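Local coordinates for tail spike protein (Acinetobacter phage vB_AbaP_AS12, PDB 6EU4) that probably recognises and degrades the capsular polysaccharide of Acinetobacter baumannii as the trimeric tailspike of the phage, at residues T488-R491 with G492-N496; F415-S418 with P419-F423; I574-T578 with N579-L583; V381-G385 with G386-F390. All coordinates share one frame; numbering follows the deposited sequence. Where two conformers were deposited one is given.

Contact 1 of 4, residues T488-R491 with G492-N496; sequences TNLR and GSLGN
Leu490 and Leu494 close an alpha turn: between them Arg491, Gly492 and Ser493 keep helical backbone angles for a single right-handed turn, and at Leu494 the chain goes extended. The closing bond runs from Leu494 N to Leu490 O at 3.2 Å, with an N-H...O angle of 147°; the donor lies above the carbonyl plane, 40° out of it, and the same oxygen also accepts a hydrogen bond from Gln524 of the adjoining sheet. The two leucine side chains follow the turn on one side. Both carry CG beside the backbone N (chi1 -59° for Leu490), and their CD1 methyls approach to 4.3 Å. Leu490 CD2 meets Ser493 OG at 3.9 Å, a van der Waals touch. Arg491 leads its chain away from the turn, bends it at chi3, and spends its guanidinium group on Asn535 and on the carbonyls of Ser533, Asp555 and Gln558, with a cation-pi contact to Tyr560. Water is the second fastening of the loop. One molecule donates to Asn489 O at 2.8 Å and accepts from Gly492 N at 2.9 Å; another donates to both Arg491 O and Leu494 O, each at 2.7 Å. The second subunit joins in where Ser476 of that chain bonds Gly495 N and Asn496 extends an antiparallel ladder across the interface. The oxygens of Leu490 and Leu494 are both acceptors yet lie close together, and the separate donors each one receives probably offset their mutual repulsion.

Contact 2 of 4, residues F415-S418 with P419-F423; sequences FEVS and PETTF
Ser418 holds OG between its backbone N and carbonyl carbon (chi1 75°), while Thr421 places OG1 beside its own N (chi1 -58°), and these two rotations bring the two hydroxyl oxygens together across a type I beta turn. The turn, Ser418 to Thr421, is a corner in a coil of the parallel beta-helix, where strand 414-417 gives way to strand 422-423. Ser418 OG donates to Thr421 OG1 at 2.7 Å, a shorter link than the backbone closure of the turn, Thr421 N to Ser418 O at 3.3 Å, which is weak though fairly straight. On the preceding coil, Gly385 N donates to Ser418 OG, so that this hydroxyl both receives and gives. A water binds the two ends of the turn from the carbonyl side, donating to Ser418 O and to Thr421 O at 2.8 Å each. Glu420 folds back over the serine: its chain bends at chi2, and the carboxylate lies against Ser418, with CD and OE2 of Glu420 both 3.2 Å from Ser418 OG. The same carboxylate lies close to that of Glu416 of the third subunit, and Lys380 of that subunit bonds the Glu420 carbonyl, which places the corner at the trimer interface. On the apolar side Val417 and Thr421 cross at about a right angle, CG1 of the valine meeting CB of the threonine at 3.9 Å. Val417 CG1 also reaches the edge of the Phe423 ring, near its plane, 4.2 Å from CZ.

Contact 3 of 4, residues I574-T578 with N579-L583; sequences IPAAT and NTYDL
The chain from Pro575 to Tyr581 makes a wide reversal, with Asn579 in the left-handed helical region (phi 53°, psi 41°) at the bend and the CA atoms of Pro575 and Tyr581 returning to 7.1 Å. A water links the two limbs, donating to Ala577 O at 2.7 Å and accepting from Tyr581 N at 2.8 Å. At the bend Thr580 OG1 donates to Thr578 O at 2.7 Å, its oxygen standing 49° out of the carbonyl plane, and it also touches Ala577 CB at 3.7 Å. Its methyl is put to a different use: CG2 sits over the centre of the Tyr581 ring, 3.6 Å above the plane. The same ring turns its CD2 edge to Pro575 CB, 3.9 Å away, so proline and threonine meet it at edge and face. Thr578 OG1 bonds Thr589 of the third subunit, and Asp582 forms a salt bridge with Arg591 of that chain, while the backbone N of Asp582 bonds Ser572 OG of the second subunit. Such a loop, with little regular structure and secured by both neighbouring chains, is in keeping with an intertwined C-terminal part of the modelled trimer, as in other tailspikes.

Contact 4 of 4, residues V381-G385 with G386-F390; sequences VKLTG and GSFGF
Gly385 O accepts a hydrogen bond from the Thr421 hydroxyl on the next coil and also lies at the edge of Phe388, near the ring plane, 3.9 Å from CE1. It belongs to a corner of the parallel beta-helix, where strand 380-384 turns through Gly385-Gly386 into strand 387-390. Both glycines take positive phi (58° and 89°), backbone shapes that favour glycine, and so form the corner. Gly386 N donates a hydrogen bond to the Glu344 carboxylate of the third subunit. Inside the corner, Leu383 and Phe388 converge from the two strands. With CG beside its backbone N (chi1 -65°), Phe388 directs its ring inward to the leucine, whose methyls both come obliquely from one side of the ring, CD1 4.1 Å from CE1 and CD2 4.2 Å from CZ. The Phe388 ring meets that of Phe350 with the planes about parallel, and also packs against Phe423. Further on, Gly389 centres an inverse gamma turn with a weak bond from Phe390 N to Phe388 O at 2.9 Å. The turn sets one face of the Phe390 ring against Phe388 CB, 3.5 Å from its plane and offset toward the rim.

Overall arrangement
Contacts 2 and 4 are equivalent corners on adjacent coils of the parallel beta-helix, their centres 6 Å apart and their strands paired in parallel, 380-384 with 414-417 and 387-390 with 422-423. Contact 4 is buried and largely apolar, bent by glycines; contact 2 is partly buried and turns by means of hydroxyls. Contact 1, partly buried, lies in the loop between the parallel strands 474-481 and 496-501 of a separate mixed sheet beyond the beta-helix, and relies on backbone closure and water. Every contact meets another subunit. Contact 3 is a surface loop centred 69 Å from the chain centre, within reach of both neighbouring subunits along nearly its whole length, more than any other contact.

Contact 1 of 4, residues T488-R491 with G492-N496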
# COMPACT_ATOMS: atom_id res chain seq x y z
N THR A 488 35.75 28.99 9.55
CA THR A 488 36.78 28.17 10.18
C THR A 488 36.19 27.05 11.02
O THR A 488 36.85 26.02 11.20
CB THR A 488 37.67 29.08 11.02
OG1 THR A 488 38.28 30.03 10.15
CG2 THR A 488 38.75 28.29 11.77
N ASN A 489 34.95 27.20 11.49
CA ASN A 489 34.34 26.25 12.41
C ASN A 489 33.18 25.49 11.77
O ASN A 489 32.17 25.22 12.42
CB ASN A 489 33.87 26.98 13.68
CG ASN A 489 34.99 27.74 14.35
OD1 ASN A 489 36.16 27.35 14.28
ND2 ASN A 489 34.64 28.84 15.04
N LEU A 490 33.33 25.10 10.50
CA LEU A 490 32.35 24.30 9.78
C LEU A 490 32.87 22.89 9.49
O LEU A 490 32.32 22.20 8.62
CB LEU A 490 31.94 24.98 8.48
CG LEU A 490 31.33 26.37 8.60
CD1 LEU A 490 31.06 26.98 7.22
CD2 LEU A 490 30.03 26.32 9.41
N ARG A 491 33.91 22.46 10.20
CA ARG A 491 34.51 21.15 9.97
C ARG A 491 33.70 20.02 10.60
O ARG A 491 33.78 18.87 10.15
CB ARG A 491 35.93 21.15 10.53
CG ARG A 491 36.77 22.27 9.89
CD ARG A 491 38.10 22.40 10.54
NE ARG A 491 39.02 21.35 10.13
CZ ARG A 491 40.28 21.31 10.55
NH1 ARG A 491 40.73 22.25 11.37
NH2 ARG A 491 41.10 20.35 10.14
N GLY A 492 32.93 20.33 11.64
CA GLY A 492 32.08 19.33 12.27
C GLY A 492 30.71 19.19 11.63
O GLY A 492 30.11 18.11 11.66
N SER A 493 30.20 20.26 11.02
CA SER A 493 28.82 20.30 10.57
C SER A 493 28.66 20.11 9.07
O SER A 493 27.58 19.72 8.62
CB SER A 493 28.17 21.63 10.97
OG SER A 493 28.84 22.74 10.41
N LEU A 494 29.70 20.38 8.28
CA LEU A 494 29.64 20.23 6.84
C LEU A 494 30.89 19.51 6.34
O LEU A 494 31.97 19.64 6.93
CB LEU A 494 29.52 21.60 6.15
CG LEU A 494 28.29 22.45 6.44
CD1 LEU A 494 28.50 23.85 5.90
CD2 LEU A 494 27.04 21.83 5.83
N GLY A 495 30.72 18.73 5.27
CA GLY A 495 31.84 18.06 4.62
C GLY A 495 32.27 18.86 3.40
O GLY A 495 32.73 20.00 3.51
N ASN A 496 32.12 18.26 2.22
CA ASN A 496 32.30 18.99 0.98
C ASN A 496 31.04 19.79 0.72
O ASN A 496 29.97 19.20 0.56
CB ASN A 496 32.57 18.01 -0.16
CG ASN A 496 33.79 17.15 0.10
OD1 ASN A 496 34.92 17.61 0.03
ND2 ASN A 496 33.57 15.88 0.38
O HOH W 1 31.40 22.58 12.70
O HOH W 2 34.47 18.77 7.55

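Contact 2 of 4, residues F415-S418 with P419-F423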
# COMPACT_ATOMS: atom_id res chain seq x y z
N PHE A 415 16.33 3.84 9.81
CA PHE A 415 15.14 4.65 10.04
C PHE A 415 15.07 5.69 8.93
O PHE A 415 16.04 6.41 8.69
CB PHE A 415 15.21 5.34 11.41
CG PHE A 415 14.03 6.20 11.75
CD1 PHE A 415 12.75 5.66 11.85
CD2 PHE A 415 14.20 7.55 12.02
CE1 PHE A 415 11.66 6.46 12.20
CE2 PHE A 415 13.12 8.35 12.37
CZ PHE A 415 11.85 7.80 12.45
N GLU A 416 13.92 5.77 8.26
CA GLU A 416 13.74 6.63 7.10
C GLU A 416 12.52 7.51 7.32
O GLU A 416 11.46 7.02 7.72
CB GLU A 416 13.59 5.80 5.81
CG GLU A 416 14.83 4.93 5.50
CD GLU A 416 14.58 3.79 4.49
OE1 GLU A 416 13.46 3.24 4.42
OE2 GLU A 416 15.52 3.41 3.79
N VAL A 417 12.67 8.82 7.09
CA VAL A 417 11.58 9.79 7.20
C VAL A 417 11.49 10.56 5.90
O VAL A 417 12.42 11.29 5.55
CB VAL A 417 11.76 10.76 8.38
CG1 VAL A 417 10.57 11.73 8.48
CG2 VAL A 417 11.93 10.02 9.70
N SER A 418 10.36 10.44 5.21
CA SER A 418 10.16 11.12 3.94
C SER A 418 10.06 12.63 4.13
O SER A 418 9.73 13.11 5.21
CB SER A 418 8.88 10.60 3.26
OG SER A 418 7.73 11.12 3.91
N PRO A 419 10.30 13.41 3.06
CA PRO A 419 10.18 14.88 3.17
C PRO A 419 8.75 15.36 3.37
O PRO A 419 8.58 16.49 3.84
CB PRO A 419 10.74 15.40 1.83
CG PRO A 419 10.60 14.28 0.90
CD PRO A 419 10.79 13.01 1.73
N GLU A 420 7.75 14.56 3.06
CA GLU A 420 6.36 14.99 3.20
C GLU A 420 5.73 14.50 4.50
O GLU A 420 4.56 14.83 4.76
CB GLU A 420 5.54 14.55 1.98
CG GLU A 420 5.25 13.08 1.82
CD GLU A 420 6.41 12.23 1.24
OE1 GLU A 420 7.51 12.74 0.91
OE2 GLU A 420 6.19 11.00 1.09
N THR A 421 6.47 13.77 5.34
CA THR A 421 5.98 13.44 6.67
C THR A 421 5.89 14.72 7.47
O THR A 421 6.80 15.56 7.43
CB THR A 421 6.93 12.45 7.36
OG1 THR A 421 7.07 11.25 6.57
CG2 THR A 421 6.39 12.08 8.76
N THR A 422 4.79 14.92 8.19
CA THR A 422 4.64 16.10 9.02
C THR A 422 4.40 15.72 10.47
O THR A 422 3.97 14.60 10.79
CB THR A 422 3.49 16.98 8.53
OG1 THR A 422 2.29 16.19 8.41
CG2 THR A 422 3.87 17.62 7.18
N PHE A 423 4.71 16.69 11.33
CA PHE A 423 4.64 16.55 12.78
C PHE A 423 3.93 17.76 13.36
O PHE A 423 4.03 18.87 12.82
CB PHE A 423 6.03 16.44 13.39
CG PHE A 423 6.83 15.32 12.80
CD1 PHE A 423 6.68 14.03 13.28
CD2 PHE A 423 7.69 15.54 11.74
CE1 PHE A 423 7.36 12.98 12.71
CE2 PHE A 423 8.40 14.49 11.18
CZ PHE A 423 8.23 13.21 11.68
O HOH W 3 9.50 15.34 6.91

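Contact 3 of 4, residues I574-T578 with N579-L583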
# COMPACT_ATOMS: atom_id res chain seq x y z
N ILE A 574 52.56 40.11 -5.13
CA ILE A 574 52.95 40.76 -3.88
C ILE A 574 53.06 39.68 -2.81
O ILE A 574 52.03 39.11 -2.42
CB ILE A 574 51.96 41.86 -3.47
CG1 ILE A 574 51.68 42.81 -4.64
CG2 ILE A 574 52.50 42.64 -2.27
CD1 ILE A 574 52.92 43.45 -5.23
N PRO A 575 54.25 39.37 -2.30
CA PRO A 575 54.38 38.29 -1.31
C PRO A 575 53.68 38.62 -0.00
O PRO A 575 53.52 39.79 0.38
CB PRO A 575 55.89 38.18 -1.09
CG PRO A 575 56.53 38.94 -2.14
CD PRO A 575 55.55 39.92 -2.69
N ALA A 576 53.33 37.56 0.73
CA ALA A 576 52.66 37.70 2.02
C ALA A 576 53.54 38.36 3.07
O ALA A 576 53.00 38.91 4.04
CB ALA A 576 52.20 36.33 2.53
N ALA A 577 54.86 38.31 2.91
CA ALA A 577 55.79 38.96 3.82
C ALA A 577 57.01 39.39 3.01
O ALA A 577 57.40 38.71 2.06
CB ALA A 577 56.22 38.04 4.97
N THR A 578 57.60 40.52 3.41
CA THR A 578 58.74 41.06 2.69
C THR A 578 60.01 40.26 2.98
O THR A 578 60.15 39.64 4.04
CB THR A 578 58.95 42.54 3.05
OG1 THR A 578 59.80 43.16 2.09
CG2 THR A 578 59.55 42.70 4.47
N ASN A 579 60.94 40.28 2.02
CA ASN A 579 62.29 39.75 2.22
C ASN A 579 62.26 38.32 2.76
O ASN A 579 63.05 37.92 3.62
CB ASN A 579 63.08 40.67 3.15
CG ASN A 579 64.56 40.35 3.16
OD1 ASN A 579 65.10 39.83 2.18
ND2 ASN A 579 65.22 40.67 4.27
N THR A 580 61.35 37.52 2.22
CA THR A 580 61.10 36.17 2.69
C THR A 580 61.13 35.15 1.57
O THR A 580 61.77 34.10 1.71
CB THR A 580 59.74 36.13 3.44
OG1 THR A 580 59.80 37.00 4.58
CG2 THR A 580 59.39 34.72 3.92
N TYR A 581 60.49 35.45 0.44
CA TYR A 581 60.28 34.49 -0.63
C TYR A 581 61.12 34.84 -1.85
O TYR A 581 61.42 36.01 -2.11
CB TYR A 581 58.79 34.43 -1.01
CG TYR A 581 57.92 34.04 0.18
CD1 TYR A 581 57.94 32.75 0.69
CD2 TYR A 581 57.10 34.98 0.80
CE1 TYR A 581 57.15 32.39 1.78
CE2 TYR A 581 56.30 34.63 1.89
CZ TYR A 581 56.34 33.34 2.39
OH TYR A 581 55.56 32.99 3.47
N ASP A 582 61.52 33.81 -2.59
CA ASP A 582 62.44 33.96 -3.71
C ASP A 582 61.74 33.72 -5.03
O ASP A 582 60.74 32.99 -5.11
CB ASP A 582 63.60 32.96 -3.62
CG ASP A 582 64.54 33.21 -2.45
OD1 ASP A 582 64.63 34.36 -1.96
OD2 ASP A 582 65.23 32.23 -2.05
N LEU A 583 62.27 34.36 -6.07
CA LEU A 583 62.00 34.02 -7.46
C LEU A 583 63.10 33.07 -7.91
O LEU A 583 64.25 33.48 -8.09
CB LEU A 583 61.95 35.26 -8.34
CG LEU A 583 60.87 36.26 -7.95
CD1 LEU A 583 61.13 37.60 -8.60
CD2 LEU A 583 59.50 35.74 -8.31
O HOH W 4 59.19 37.92 0.21

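Contact 4 of 4, residues V381-G385 with G386-F390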
# COMPACT_ATOMS: atom_id res chain seq x y z
N VAL A 381 12.56 0.83 9.63
CA VAL A 381 11.31 1.54 9.83
C VAL A 381 11.30 2.73 8.89
O VAL A 381 12.25 3.51 8.88
CB VAL A 381 11.14 2.00 11.30
CG1 VAL A 381 9.98 2.95 11.46
CG2 VAL A 381 10.95 0.79 12.21
N LYS A 382 10.22 2.86 8.11
CA LYS A 382 10.11 3.97 7.17
C LYS A 382 8.78 4.69 7.37
O LYS A 382 7.73 4.04 7.42
CB LYS A 382 10.20 3.50 5.72
CG LYS A 382 10.03 4.64 4.73
CD LYS A 382 10.29 4.14 3.34
CE LYS A 382 10.27 5.28 2.31
NZ LYS A 382 10.27 4.75 0.90
N LEU A 383 8.84 6.02 7.43
CA LEU A 383 7.65 6.86 7.44
C LEU A 383 7.49 7.42 6.04
O LEU A 383 8.25 8.29 5.62
CB LEU A 383 7.76 7.97 8.48
CG LEU A 383 8.22 7.53 9.88
CD1 LEU A 383 8.18 8.69 10.84
CD2 LEU A 383 7.38 6.39 10.41
N THR A 384 6.52 6.87 5.31
CA THR A 384 6.19 7.31 3.96
C THR A 384 5.04 8.29 4.09
O THR A 384 3.88 7.89 4.23
CB THR A 384 5.81 6.12 3.09
OG1 THR A 384 6.90 5.19 3.06
CG2 THR A 384 5.49 6.56 1.67
N GLY A 385 5.35 9.58 4.04
CA GLY A 385 4.38 10.60 4.36
C GLY A 385 3.84 10.43 5.76
O GLY A 385 4.55 10.03 6.69
N GLY A 386 2.56 10.74 5.92
CA GLY A 386 1.92 10.69 7.21
C GLY A 386 2.01 12.00 7.97
O GLY A 386 2.79 12.91 7.65
N SER A 387 1.18 12.07 8.99
CA SER A 387 1.13 13.19 9.92
C SER A 387 1.08 12.62 11.32
O SER A 387 0.24 11.77 11.63
CB SER A 387 -0.09 14.09 9.65
OG SER A 387 -1.29 13.40 9.90
N PHE A 388 2.01 13.07 12.16
CA PHE A 388 2.18 12.50 13.51
C PHE A 388 2.04 13.59 14.56
O PHE A 388 2.93 14.45 14.70
CB PHE A 388 3.53 11.81 13.62
CG PHE A 388 3.64 10.60 12.73
CD1 PHE A 388 4.09 10.73 11.42
CD2 PHE A 388 3.24 9.35 13.18
CE1 PHE A 388 4.19 9.62 10.60
CE2 PHE A 388 3.31 8.25 12.37
CZ PHE A 388 3.78 8.38 11.07
N GLY A 389 0.96 13.51 15.32
CA GLY A 389 0.58 14.52 16.28
C GLY A 389 1.29 14.38 17.61
O GLY A 389 0.65 14.39 18.67
N PHE A 390 2.63 14.26 17.58
CA PHE A 390 3.41 14.25 18.81
C PHE A 390 3.34 15.65 19.42
O PHE A 390 3.74 16.63 18.78
CB PHE A 390 4.86 13.88 18.51
CG PHE A 390 5.02 12.54 17.81
CD1 PHE A 390 4.32 11.42 18.25
CD2 PHE A 390 5.87 12.41 16.74
CE1 PHE A 390 4.46 10.20 17.60
CE2 PHE A 390 6.03 11.22 16.09
CZ PHE A 390 5.32 10.11 16.49